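Local coordinates for protein DYNE8 (Micromonospora chersina, PDB 4AMM) that serves as the acyltransferase domain of the iterative enediyne polyketide synthase DynE8 of the dynemicin pathway, probably transferring acyl building blocks to the carrier domain, at residues 151-156 with 193-198; 304-309 with 334-339; 344-349 with 383-388; 364-369 with 378-383. All coordinates share one frame; numbering follows the deposited sequence.

Overall arrangement
Three of the four contacts pack helices on the parallel sheet of the acyltransferase domain; interaction 1 instead pairs two helices beside it. Interactions 3 and 4 have centres about 5 Å apart, share Ala383 and lay helix 376-387 over the neighbouring strands 344-347 and 365-367, with interaction 4 nested inside the loop closed by interaction 3. Interaction 2, at the other edge strand, has its centre about 18 Å from that of interaction 3, yet Leu337 CD1 and Leu345 CD1 touch at 3.6 Å. Interactions 1 and 3 meet where Ser155 OG lies 3.2 Å from Val348 O, a probable hydrogen bond. Ile152 lies near the presumed GxSxG nucleophile elbow; Thr308 OG1 bonds the carbonyl of its Gly174.

Interaction 1 of 4, residues 151-156 with 193-198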
# COMPACT_ATOMS: atom_id res chain seq x y z
N ILE A 151 -0.79 -9.49 -9.25
CA ILE A 151 -0.52 -8.37 -8.34
C ILE A 151 0.92 -7.90 -8.55
O ILE A 151 1.17 -6.66 -8.55
CB ILE A 151 -0.68 -8.88 -6.94
CG1 ILE A 151 -2.21 -9.09 -6.73
CG2 ILE A 151 -0.14 -7.89 -5.89
CD1 ILE A 151 -2.53 -9.96 -5.44
N ILE A 152 1.91 -8.78 -8.68
CA ILE A 152 3.32 -8.39 -8.82
C ILE A 152 3.47 -7.69 -10.17
O ILE A 152 4.19 -6.66 -10.20
CB ILE A 152 4.22 -9.61 -8.63
CG1 ILE A 152 4.22 -10.04 -7.19
CG2 ILE A 152 5.59 -9.31 -9.20
CD1 ILE A 152 4.91 -8.97 -6.25
N ALA A 153 2.79 -8.10 -11.22
CA ALA A 153 2.92 -7.35 -12.51
C ALA A 153 2.43 -5.92 -12.31
O ALA A 153 3.09 -4.96 -12.81
CB ALA A 153 2.14 -8.07 -13.60
N ASP A 154 1.34 -5.69 -11.61
CA ASP A 154 0.84 -4.31 -11.38
C ASP A 154 1.83 -3.57 -10.51
O ASP A 154 2.08 -2.37 -10.72
CB ASP A 154 -0.57 -4.26 -10.79
CG ASP A 154 -1.64 -4.64 -11.80
OD1 ASP A 154 -1.48 -4.40 -13.03
OD2 ASP A 154 -2.69 -5.15 -11.34
N SER A 155 2.37 -4.19 -9.46
CA SER A 155 3.42 -3.51 -8.62
C SER A 155 4.61 -3.12 -9.45
O SER A 155 5.23 -2.04 -9.21
CB SER A 155 3.78 -4.36 -7.41
OG SER A 155 2.59 -4.48 -6.61
N LEU A 156 5.04 -4.00 -10.34
CA LEU A 156 6.25 -3.67 -11.16
C LEU A 156 5.90 -2.52 -12.09
O LEU A 156 6.77 -1.68 -12.36
CB LEU A 156 6.65 -4.92 -11.99
CG LEU A 156 7.21 -6.00 -11.12
CD1 LEU A 156 7.32 -7.31 -11.96
CD2 LEU A 156 8.62 -5.68 -10.51
N ASP A 193 12.68 -11.64 -13.32
CA ASP A 193 12.91 -12.71 -12.32
C ASP A 193 11.86 -12.60 -11.21
O ASP A 193 11.37 -13.64 -10.72
CB ASP A 193 14.32 -12.69 -11.78
CG ASP A 193 15.35 -13.10 -12.83
OD1 ASP A 193 14.99 -13.69 -13.87
OD2 ASP A 193 16.52 -12.88 -12.47
N THR A 194 11.49 -11.38 -10.82
CA THR A 194 10.50 -11.20 -9.75
C THR A 194 9.14 -11.71 -10.18
O THR A 194 8.48 -12.38 -9.37
CB THR A 194 10.47 -9.73 -9.39
OG1 THR A 194 11.76 -9.33 -8.92
CG2 THR A 194 9.48 -9.47 -8.24
N LEU A 195 8.70 -11.41 -11.39
CA LEU A 195 7.44 -11.94 -11.88
C LEU A 195 7.52 -13.44 -12.01
O LEU A 195 6.52 -14.10 -11.62
CB LEU A 195 7.10 -11.23 -13.21
CG LEU A 195 5.82 -11.71 -13.80
CD1 LEU A 195 4.59 -11.35 -12.95
CD2 LEU A 195 5.61 -11.17 -15.23
N ALA A 196 8.62 -14.02 -12.51
CA ALA A 196 8.73 -15.42 -12.61
C ALA A 196 8.66 -16.08 -11.21
O ALA A 196 7.98 -17.12 -11.05
CB ALA A 196 10.03 -15.78 -13.38
N LEU A 197 9.29 -15.49 -10.22
CA LEU A 197 9.25 -16.03 -8.88
C LEU A 197 7.83 -15.92 -8.32
O LEU A 197 7.38 -16.84 -7.63
CB LEU A 197 10.24 -15.31 -7.97
CG LEU A 197 10.30 -15.76 -6.53
CD1 LEU A 197 10.70 -17.24 -6.44
CD2 LEU A 197 11.25 -14.86 -5.80
N ALA A 198 7.16 -14.84 -8.59
CA ALA A 198 5.72 -14.73 -8.17
C ALA A 198 4.85 -15.83 -8.76
O ALA A 198 4.00 -16.31 -8.09
CB ALA A 198 5.16 -13.35 -8.50
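Helix 144-165 packs almost antiparallel on helix 191-206 in the acyltransferase fold, and Ile152, Ala153 and Leu156 meet Thr194, Leu195 and Ala198. The axes of the short segments approach to 9.5 Å with 161° between their directions, and the pair buries 234 Å² in all. Ile152 is central. Its CG1 rests on the methyl of Ala198 (CG1 to CB 3.7 Å), while CG2 meets the methyl of Thr194 (CG2 to CG2 4.0 Å), the two side chains crossing at about a right angle. With Thr194 CG2 anti to its backbone N and OG1 beside that N (chi1 -61°), the methyl is offered to Ile152 and the hydroxyl is left to bond the carbonyl of Asp190. Leu195 serves two partners with different atoms: CD1 reaches Ala153 CB at 4.1 Å, and CB touches Leu156 CD1, also at 4.1 Å. Leu177 and Ala181 also touch Ile152, and its side chain comes near, but does not touch, the presumed GxSxG nucleophile elbow of the family. No hydrogen bond crosses between the segments. The two helices are therefore joined by van der Waals contacts, mostly between aliphatic groups, and the threonine hydroxyl, the one polar side-chain group among the touching residues, finds its main partner at Asp190 O, just before its own helix, with a weak bond to Ser184 OG.

Interaction 2 of 4, residues 304-309 with 334-339; sequences PVASTV and REALGL
Ala306 and Ala336 bring strand 305-306, an outermost strand of the parallel sheet, and helix 333-339 together with their CA atoms only 5.1 Å apart. Both methyls point across the gap and their CB atoms lie 4.0 Å from each other. Ala306 CB comes nearer still to the helix backbone, 3.6 Å from Ala336 O, and it also meets Leu339 CB at 4.3 Å. From its side, Ala336 CB is met by the carbonyl of Ser307 (O to CB 3.6 Å) and by the methyl of Thr308 (CG2 to CB 3.7 Å). At Thr308 a chi1 of 66° sets OG1 between the backbone N and the carbonyl carbon and leaves CG2 beside that N; the hydroxyl bonds Gly174 O. Ser307 turns away from the helix: its OG accepts Val309 N at 2.9 Å with an N-H...O angle of 151°, forming an ST turn, and bonds Glu179 as well. Leu173 of the adjoining strand 171-174 touches Ala336 too. No hydrogen bond links the segments; the small methyls of Ala306 and Ala336 allow the close CA spacing, while polar groups of Ser307 and Thr308 tie the strand end to Gly174 and Glu179.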
# COMPACT_ATOMS: atom_id res chain seq x y z
N PRO A 304 16.57 0.83 1.46
CA PRO A 304 16.10 0.22 2.71
C PRO A 304 14.75 -0.51 2.51
O PRO A 304 13.82 0.04 1.93
CB PRO A 304 15.90 1.40 3.64
CG PRO A 304 16.97 2.36 3.06
CD PRO A 304 16.76 2.31 1.66
N VAL A 305 14.73 -1.73 3.01
CA VAL A 305 13.50 -2.57 3.02
C VAL A 305 13.21 -3.00 4.45
O VAL A 305 14.07 -3.61 5.07
CB VAL A 305 13.69 -3.78 2.13
CG1 VAL A 305 12.35 -4.63 2.17
CG2 VAL A 305 13.89 -3.38 0.70
N ALA A 306 12.05 -2.62 5.03
CA ALA A 306 11.64 -3.07 6.35
C ALA A 306 10.89 -4.39 6.12
O ALA A 306 9.85 -4.36 5.45
CB ALA A 306 10.71 -2.03 6.98
N SER A 307 11.43 -5.49 6.57
CA SER A 307 10.88 -6.82 6.26
C SER A 307 9.69 -7.11 7.16
O SER A 307 9.71 -6.99 8.36
CB SER A 307 11.95 -7.83 6.54
OG SER A 307 11.44 -9.18 6.30
N THR A 308 8.65 -7.62 6.50
CA THR A 308 7.50 -8.22 7.21
C THR A 308 7.71 -9.70 7.49
O THR A 308 6.81 -10.37 8.03
CB THR A 308 6.16 -8.02 6.48
OG1 THR A 308 6.11 -8.73 5.25
CG2 THR A 308 5.88 -6.53 6.31
N VAL A 309 8.91 -10.21 7.23
CA VAL A 309 9.27 -11.58 7.69
C VAL A 309 10.00 -11.49 9.03
O VAL A 309 9.71 -12.14 9.98
CB VAL A 309 10.16 -12.31 6.67
CG1 VAL A 309 10.39 -13.76 7.12
CG2 VAL A 309 9.52 -12.31 5.31
N ARG A 334 2.80 -4.77 11.44
CA ARG A 334 2.85 -3.73 12.47
C ARG A 334 4.28 -3.35 12.75
O ARG A 334 4.63 -2.11 12.81
CB ARG A 334 2.19 -4.29 13.74
CG ARG A 334 2.28 -3.31 14.95
CD ARG A 334 1.65 -4.00 16.19
NE ARG A 334 2.36 -5.19 16.52
CZ ARG A 334 3.51 -5.28 17.19
NH1 ARG A 334 4.04 -4.15 17.74
NH2 ARG A 334 4.11 -6.44 17.43
N GLU A 335 5.18 -4.33 12.89
CA GLU A 335 6.57 -4.01 13.25
C GLU A 335 7.25 -3.36 12.09
O GLU A 335 8.01 -2.31 12.28
CB GLU A 335 7.34 -5.26 13.69
CG GLU A 335 6.90 -5.74 15.06
CD GLU A 335 7.25 -7.24 15.27
OE1 GLU A 335 6.71 -8.16 14.58
OE2 GLU A 335 8.02 -7.50 16.21
N ALA A 336 7.12 -3.81 10.87
CA ALA A 336 7.78 -3.24 9.73
C ALA A 336 7.30 -1.80 9.52
O ALA A 336 8.09 -0.91 9.23
CB ALA A 336 7.58 -4.10 8.44
N LEU A 337 6.00 -1.53 9.67
CA LEU A 337 5.48 -0.22 9.46
C LEU A 337 6.03 0.72 10.52
O LEU A 337 6.34 1.89 10.17
CB LEU A 337 3.92 -0.25 9.49
CG LEU A 337 3.22 1.07 9.28
CD1 LEU A 337 3.42 1.60 7.90
CD2 LEU A 337 1.68 0.90 9.64
N GLY A 338 6.18 0.26 11.71
CA GLY A 338 6.72 1.08 12.80
C GLY A 338 8.17 1.42 12.48
O GLY A 338 8.62 2.54 12.90
N LEU A 339 8.91 0.60 11.76
CA LEU A 339 10.32 0.91 11.44
C LEU A 339 10.38 1.99 10.41
O LEU A 339 11.36 2.79 10.39
CB LEU A 339 11.02 -0.33 10.87
CG LEU A 339 11.41 -1.38 11.88
CD1 LEU A 339 11.98 -2.52 11.04
CD2 LEU A 339 12.49 -0.88 12.86

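Interaction 3 of 4, residues 344-349 with 383-388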
# COMPACT_ATOMS: atom_id res chain seq x y z
N LEU A 344 4.56 10.34 5.07
CA LEU A 344 3.54 9.94 4.16
C LEU A 344 3.97 8.60 3.51
O LEU A 344 5.13 8.35 3.23
CB LEU A 344 3.37 11.12 3.18
CG LEU A 344 2.35 11.04 2.10
CD1 LEU A 344 2.04 12.45 1.75
CD2 LEU A 344 2.98 10.27 0.93
N LEU A 345 2.99 7.70 3.31
CA LEU A 345 3.27 6.41 2.67
C LEU A 345 2.52 6.37 1.36
O LEU A 345 1.35 6.80 1.30
CB LEU A 345 2.75 5.30 3.59
CG LEU A 345 3.48 5.25 4.91
CD1 LEU A 345 2.73 4.54 5.97
CD2 LEU A 345 4.86 4.63 4.71
N VAL A 346 3.11 5.85 0.32
CA VAL A 346 2.46 5.67 -0.95
C VAL A 346 2.46 4.21 -1.30
O VAL A 346 3.52 3.54 -1.31
CB VAL A 346 3.23 6.49 -2.08
CG1 VAL A 346 2.57 6.18 -3.44
CG2 VAL A 346 3.12 7.99 -1.72
N GLU A 347 1.28 3.65 -1.50
CA GLU A 347 1.15 2.23 -1.92
C GLU A 347 1.34 2.09 -3.42
O GLU A 347 0.74 2.85 -4.23
CB GLU A 347 -0.22 1.74 -1.41
CG GLU A 347 -0.51 0.26 -1.75
CD GLU A 347 -1.84 -0.21 -1.14
OE1 GLU A 347 -2.58 0.60 -0.56
OE2 GLU A 347 -1.98 -1.41 -1.08
N VAL A 348 2.20 1.12 -3.77
CA VAL A 348 2.63 0.89 -5.19
C VAL A 348 2.16 -0.49 -5.70
O VAL A 348 2.85 -1.50 -5.57
CB VAL A 348 4.16 0.95 -5.21
CG1 VAL A 348 4.75 0.91 -6.67
CG2 VAL A 348 4.70 2.23 -4.57
N GLY A 349 0.95 -0.53 -6.21
CA GLY A 349 0.41 -1.86 -6.50
C GLY A 349 -1.02 -1.57 -6.70
O GLY A 349 -1.52 -0.41 -6.65
N ALA A 383 0.09 13.24 -6.74
CA ALA A 383 -0.02 14.52 -6.01
C ALA A 383 0.71 14.38 -4.69
O ALA A 383 1.44 15.34 -4.29
CB ALA A 383 -1.55 14.84 -5.72
N ALA A 384 0.60 13.29 -3.95
CA ALA A 384 1.25 13.09 -2.71
C ALA A 384 2.78 13.14 -2.93
O ALA A 384 3.49 13.81 -2.15
CB ALA A 384 0.85 11.75 -2.03
N LEU A 385 3.29 12.38 -3.93
CA LEU A 385 4.76 12.35 -4.17
C LEU A 385 5.18 13.76 -4.48
O LEU A 385 6.33 14.14 -4.03
CB LEU A 385 5.00 11.45 -5.32
CG LEU A 385 4.79 9.93 -5.04
CD1 LEU A 385 4.83 9.11 -6.27
CD2 LEU A 385 5.88 9.40 -4.11
N PHE A 386 4.47 14.53 -5.28
CA PHE A 386 4.93 15.87 -5.66
C PHE A 386 4.92 16.78 -4.47
O PHE A 386 5.91 17.46 -4.16
CB PHE A 386 4.10 16.43 -6.84
CG PHE A 386 4.51 17.82 -7.25
CD1 PHE A 386 5.56 17.96 -8.17
CD2 PHE A 386 3.92 18.92 -6.69
CE1 PHE A 386 5.99 19.24 -8.53
CE2 PHE A 386 4.35 20.20 -7.02
CZ PHE A 386 5.39 20.36 -8.00
N ALA A 387 3.83 16.87 -3.71
CA ALA A 387 3.74 17.84 -2.62
C ALA A 387 4.77 17.49 -1.58
O ALA A 387 5.35 18.42 -0.97
CB ALA A 387 2.33 17.87 -2.04
N ALA A 388 5.03 16.23 -1.29
CA ALA A 388 5.98 15.81 -0.28
C ALA A 388 7.41 15.97 -0.75
O ALA A 388 8.34 15.75 0.04
CB ALA A 388 5.71 14.35 0.14
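Val346 and Leu385 supply the contact between branched side chains, on the face of the parallel sheet that carries helix 376-387. Val346 CG2 meets Leu385 CD2 at 3.9 Å and Leu385 CG at 4.2 Å, the two chains slanting across each other. A chi1 of -72° holds Leu385 CG beside its backbone N, and the end of the chain comes nearer the strand than its root does. A second kind pairs branched side chains with alanine methyls: Val346 CG2 lies 4.4 Å from Ala384 CB. Leu344 covers the same methyl, CD2 at 3.9 Å from Ala384 CB, and reaches Ala388 CB with CD1 at 4.4 Å, though it occupies two conformers and these two distances hold for one of them. Polar bonding runs elsewhere: the strand backbone pairs with Gly100 and with Val366 in its neighbours, and Glu347 bonds the backbone N of Leu354 and of Ser355. Strand and helix axes are 9.3 Å apart, their directions 144° from each other, and Phe90 also touches Leu344 and Ala384. With no hydrogen bond crossing, helix and strand are joined purely by apolar contact, and Ala384, a single methyl shared by Leu344 and Val346, lets the helix sit close.

Interaction 4 of 4, residues 364-369 with 378-383; sequences TAVSLD and MAAGTA
Leu368 lays its CD2 against the bare backbone of helix 376-387, 3.8 Å from Gly381 CA, and 3.9 Å from Thr382 OG1. A CB on residue 381 would come within 2.6 Å of Leu368 CD2, so the absence of a side chain makes this seat possible. Two residues earlier, within the strand, Val366 CG2 meets Ala380 CB at 3.8 Å. Met378 curls over Leu368 with its chain bent at chi2 and chi3, but it has two conformers, and the short approach of its sulfur to the Leu368 carbonyl is doubtful. Water 1 accepts from Met378 N at 3.0 Å and probably donates to Asp369 O. In the next shell, Met378 O takes Thr382 N at 3.0 Å and Thr382 OG1 at 2.7 Å from opposite faces of its plane, while Thr382 OG1 also bonds Trp161 NE1. An alanine in place of Thr382 would probably leave Trp161 NE1 without this acceptor and cost Met378 O one of the two donors described here. Ser367 OG accepts Asp369 N in an ST turn and bonds Gly351 O. An apolar centre thus joins strand 365-367 to helix 378-383 (axes 7.3 Å apart), with the serine turn and water at the strand's end.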
# COMPACT_ATOMS: atom_id res chain seq x y z
N THR A 364 -0.47 8.18 7.63
CA THR A 364 -1.05 8.82 6.43
C THR A 364 -0.60 8.10 5.18
O THR A 364 0.62 7.95 5.02
CB THR A 364 -0.53 10.27 6.33
OG1 THR A 364 -0.96 11.03 7.49
CG2 THR A 364 -1.01 11.02 5.06
N ALA A 365 -1.54 7.58 4.37
CA ALA A 365 -1.17 6.73 3.26
C ALA A 365 -2.15 6.93 2.12
O ALA A 365 -3.41 7.08 2.36
CB ALA A 365 -1.18 5.26 3.72
N VAL A 366 -1.69 6.81 0.90
CA VAL A 366 -2.51 6.88 -0.29
C VAL A 366 -2.01 5.89 -1.30
O VAL A 366 -0.78 5.61 -1.31
CB VAL A 366 -2.49 8.32 -0.82
CG1 VAL A 366 -1.12 8.74 -1.19
CG2 VAL A 366 -3.44 8.51 -1.98
N SER A 367 -2.85 5.27 -2.12
CA SER A 367 -2.39 4.26 -3.06
C SER A 367 -2.38 4.82 -4.46
O SER A 367 -3.35 5.50 -4.91
CB SER A 367 -3.37 3.05 -3.00
OG SER A 367 -2.91 2.09 -3.95
N LEU A 368 -1.35 4.50 -5.23
CA LEU A 368 -1.33 4.75 -6.66
C LEU A 368 -2.34 3.89 -7.40
O LEU A 368 -2.64 4.24 -8.55
CB LEU A 368 0.06 4.40 -7.21
CG LEU A 368 1.10 5.47 -6.92
CD1 LEU A 368 2.48 4.90 -7.14
CD2 LEU A 368 0.91 6.74 -7.83
N ASP A 369 -2.78 2.76 -6.83
CA ASP A 369 -3.81 1.90 -7.47
C ASP A 369 -3.40 1.53 -8.90
O ASP A 369 -4.11 1.79 -9.85
CB ASP A 369 -5.19 2.51 -7.34
CG ASP A 369 -6.29 1.52 -7.62
OD1 ASP A 369 -6.03 0.27 -7.75
OD2 ASP A 369 -7.45 2.01 -7.68
N MET A 378 -3.69 7.02 -9.37
CA MET A 378 -2.49 7.54 -9.98
C MET A 378 -2.48 9.04 -9.76
O MET A 378 -1.44 9.55 -9.40
CB MET A 378 -2.24 7.14 -11.43
CG MET A 378 -2.35 5.64 -11.70
SD MET A 378 -1.18 4.49 -10.96
CE MET A 378 0.20 5.38 -11.64
N ALA A 379 -3.61 9.74 -9.85
CA ALA A 379 -3.57 11.18 -9.57
C ALA A 379 -3.31 11.48 -8.15
O ALA A 379 -2.42 12.33 -7.85
CB ALA A 379 -4.88 11.87 -9.98
N ALA A 380 -3.95 10.85 -7.19
CA ALA A 380 -3.74 11.18 -5.79
C ALA A 380 -2.35 10.79 -5.28
O ALA A 380 -1.72 11.50 -4.52
CB ALA A 380 -4.88 10.50 -4.92
N GLY A 381 -1.88 9.62 -5.67
CA GLY A 381 -0.56 9.16 -5.33
C GLY A 381 0.50 10.06 -5.95
O GLY A 381 1.50 10.32 -5.26
N THR A 382 0.32 10.53 -7.17
CA THR A 382 1.35 11.38 -7.77
C THR A 382 1.28 12.74 -7.11
O THR A 382 2.33 13.39 -6.86
CB THR A 382 1.17 11.47 -9.27
OG1 THR A 382 1.21 10.12 -9.81
CG2 THR A 382 2.31 12.22 -9.91
N ALA A 383 0.09 13.24 -6.74
CA ALA A 383 -0.02 14.52 -6.01
C ALA A 383 0.71 14.38 -4.69
O ALA A 383 1.44 15.34 -4.29
CB ALA A 383 -1.55 14.84 -5.72
O HOH W 1 -5.08 4.64 -10.48